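Long-range contact in lipoprotein (Streptococcus pneumoniae, PDB 3CX3), which binds zinc and, as a lipoprotein homologous with ABC-transporter components, probably captures the metal for uptake into the pneumococcal cell: residues 55-60 with 83-88. Sequence-based numbering, arbitrary orientation.
Sequences AIYDAD and SKVKVL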
loop_
_atom_site.group_PDB
_atom_site.type_symbol
_atom_site.label_atom_id
_atom_site.label_comp_id
_atom_site.label_asym_id
_atom_site.label_seq_id
_atom_site.Cartn_x
_atom_site.Cartn_y
_atom_site.Cartn_z
ATOM N N ALA A 55 19.792 -11.304 -4.832
ATOM C CA ALA A 55 19.898 -10.222 -3.861
ATOM C C ALA A 55 19.076 -10.486 -2.595
ATOM O O ALA A 55 19.478 -10.058 -1.513
ATOM C CB ALA A 55 19.491 -8.902 -4.491
ATOM N N ILE A 56 17.924 -11.156 -2.735
ATOM C CA ILE A 56 17.142 -11.600 -1.571
ATOM C C ILE A 56 17.937 -12.645 -0.799
ATOM O O ILE A 56 18.252 -12.448 0.374
ATOM C CB ILE A 56 15.767 -12.188 -1.950
ATOM C CG1 ILE A 56 14.787 -11.091 -2.329
ATOM C CG2 ILE A 56 15.168 -12.969 -0.786
ATOM C CD1 ILE A 56 13.672 -11.581 -3.218
ATOM N N TYR A 57 18.275 -13.742 -1.475
ATOM C CA TYR A 57 19.052 -14.811 -0.867
ATOM C C TYR A 57 20.359 -14.316 -0.254
ATOM O O TYR A 57 20.896 -14.940 0.637
ATOM C CB TYR A 57 19.303 -15.950 -1.880
ATOM C CG TYR A 57 18.075 -16.783 -2.209
ATOM C CD1 TYR A 57 17.224 -17.251 -1.205
ATOM C CD2 TYR A 57 17.775 -17.118 -3.526
ATOM C CE1 TYR A 57 16.099 -18.009 -1.504
ATOM C CE2 TYR A 57 16.632 -17.903 -3.845
ATOM C CZ TYR A 57 15.801 -18.344 -2.833
ATOM O OH TYR A 57 14.678 -19.104 -3.141
ATOM N N ASP A 58 20.834 -13.166 -0.717
ATOM C CA ASP A 58 22.060 -12.526 -0.230
ATOM C C ASP A 58 21.864 -11.667 1.038
ATOM O O ASP A 58 22.789 -11.519 1.844
ATOM C CB ASP A 58 22.634 -11.665 -1.361
ATOM C CG ASP A 58 23.935 -10.989 -0.994
ATOM O OD1 ASP A 58 24.234 -9.944 -1.630
ATOM O OD2 ASP A 58 24.661 -11.490 -0.096
ATOM N N ALA A 59 20.675 -11.087 1.195
ATOM C CA ALA A 59 20.342 -10.261 2.358
ATOM C C ALA A 59 20.338 -11.090 3.641
ATOM O O ALA A 59 20.413 -12.324 3.577
ATOM C CB ALA A 59 18.974 -9.603 2.154
ATOM N N ASP A 60 20.267 -10.417 4.796
ATOM C CA ASP A 60 19.995 -11.087 6.081
ATOM C C ASP A 60 18.489 -11.263 6.306
ATOM O O ASP A 60 18.045 -12.250 6.880
ATOM C CB ASP A 60 20.561 -10.275 7.248
ATOM C CG ASP A 60 22.072 -10.170 7.217
ATOM O OD1 ASP A 60 22.754 -11.189 7.498
ATOM O OD2 ASP A 60 22.566 -9.051 6.946
ATOM N N SER A 83 20.803 -20.437 1.588
ATOM C CA SER A 83 20.658 -19.108 2.176
ATOM C C SER A 83 20.211 -19.133 3.638
ATOM O O SER A 83 19.909 -20.187 4.207
ATOM C CB SER A 83 19.724 -18.232 1.331
ATOM O OG SER A 83 19.694 -16.908 1.832
ATOM N N LYS A 84 20.149 -17.943 4.219
ATOM C CA LYS A 84 19.942 -17.754 5.648
ATOM C C LYS A 84 19.052 -16.534 5.897
ATOM O O LYS A 84 19.113 -15.916 6.973
ATOM C CB LYS A 84 21.304 -17.562 6.333
ATOM C CG LYS A 84 22.167 -16.390 5.761
ATOM C CD LYS A 84 22.665 -16.653 4.327
ATOM C CE LYS A 84 23.186 -15.386 3.655
ATOM N NZ LYS A 84 22.167 -14.292 3.566
ATOM N N VAL A 85 18.249 -16.183 4.883
ATOM C CA VAL A 85 17.286 -15.088 4.985
ATOM C C VAL A 85 16.174 -15.452 5.932
ATOM O O VAL A 85 15.713 -16.601 5.973
ATOM C CB VAL A 85 16.616 -14.713 3.643
ATOM C CG1 VAL A 85 17.305 -13.538 2.987
ATOM C CG2 VAL A 85 16.529 -15.896 2.712
ATOM N N LYS A 86 15.761 -14.460 6.707
ATOM C CA LYS A 86 14.505 -14.519 7.405
ATOM C C LYS A 86 13.524 -13.884 6.438
ATOM O O LYS A 86 13.679 -12.718 6.069
ATOM C CB LYS A 86 14.596 -13.734 8.711
ATOM C CG LYS A 86 16.005 -13.721 9.313
ATOM C CD LYS A 86 16.618 -15.134 9.423
ATOM C CE LYS A 86 17.973 -15.123 10.157
ATOM N NZ LYS A 86 19.131 -14.592 9.356
ATOM N N VAL A 87 12.563 -14.671 5.970
ATOM C CA VAL A 87 11.553 -14.168 5.063
ATOM C C VAL A 87 10.360 -13.819 5.930
ATOM O O VAL A 87 9.859 -14.662 6.678
ATOM C CB VAL A 87 11.164 -15.200 3.953
ATOM C CG1 VAL A 87 10.389 -14.530 2.822
ATOM C CG2 VAL A 87 12.388 -15.873 3.381
ATOM N N LEU A 88 9.921 -12.567 5.843
ATOM C CA LEU A 88 8.891 -12.041 6.748
ATOM C C LEU A 88 7.673 -11.466 6.013
ATOM O O LEU A 88 7.788 -10.491 5.267
ATOM C CB LEU A 88 9.507 -11.004 7.721
ATOM C CG LEU A 88 10.650 -11.576 8.591
ATOM C CD1 LEU A 88 11.297 -10.531 9.461
ATOM C CD2 LEU A 88 10.168 -12.738 9.467
#
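The Y57 ring meets V85 CG2 at its edge, near the ring plane, 4.2 Å from CD1, while S83 CB approaches CD1 obliquely at 3.7 Å; Y57 OH is hydrogen-bonded to the backbone N of D77. The last carbonyls of helix 50-58 accept bonds from S83 and K84. S83 OG, anti to its own backbone N (chi1 -174°), donates to Y57 O at 2.6 Å, in the carbonyl plane and on a lone pair. K84 NZ is a second donor to Y57 O, at 3.3 Å and tilted from that plane, and bonds weakly to D58 O. An ammonium group here should interact favourably with the helix dipole. V85 CG1 lies against the helix end, 4.4 Å from both I56 CG2 and A59 CB. Past the helix, K86 N donates to D60 O at 3.2 Å, nearly straight at 164°, opening the parallel pairing of strands 61-64 and 86-89 that K86 and L88 continue with F62; V85 CA-H points to the same oxygen. K86 NZ folds back to hydrogen-bond K84 O. The contact thus ties the end of helix 50-58 to the loop 83-85 that leads into strand 86-89, an edge strand, within this chain, of the four-stranded parallel sheet; K86 and L88 also touch helix 125-142.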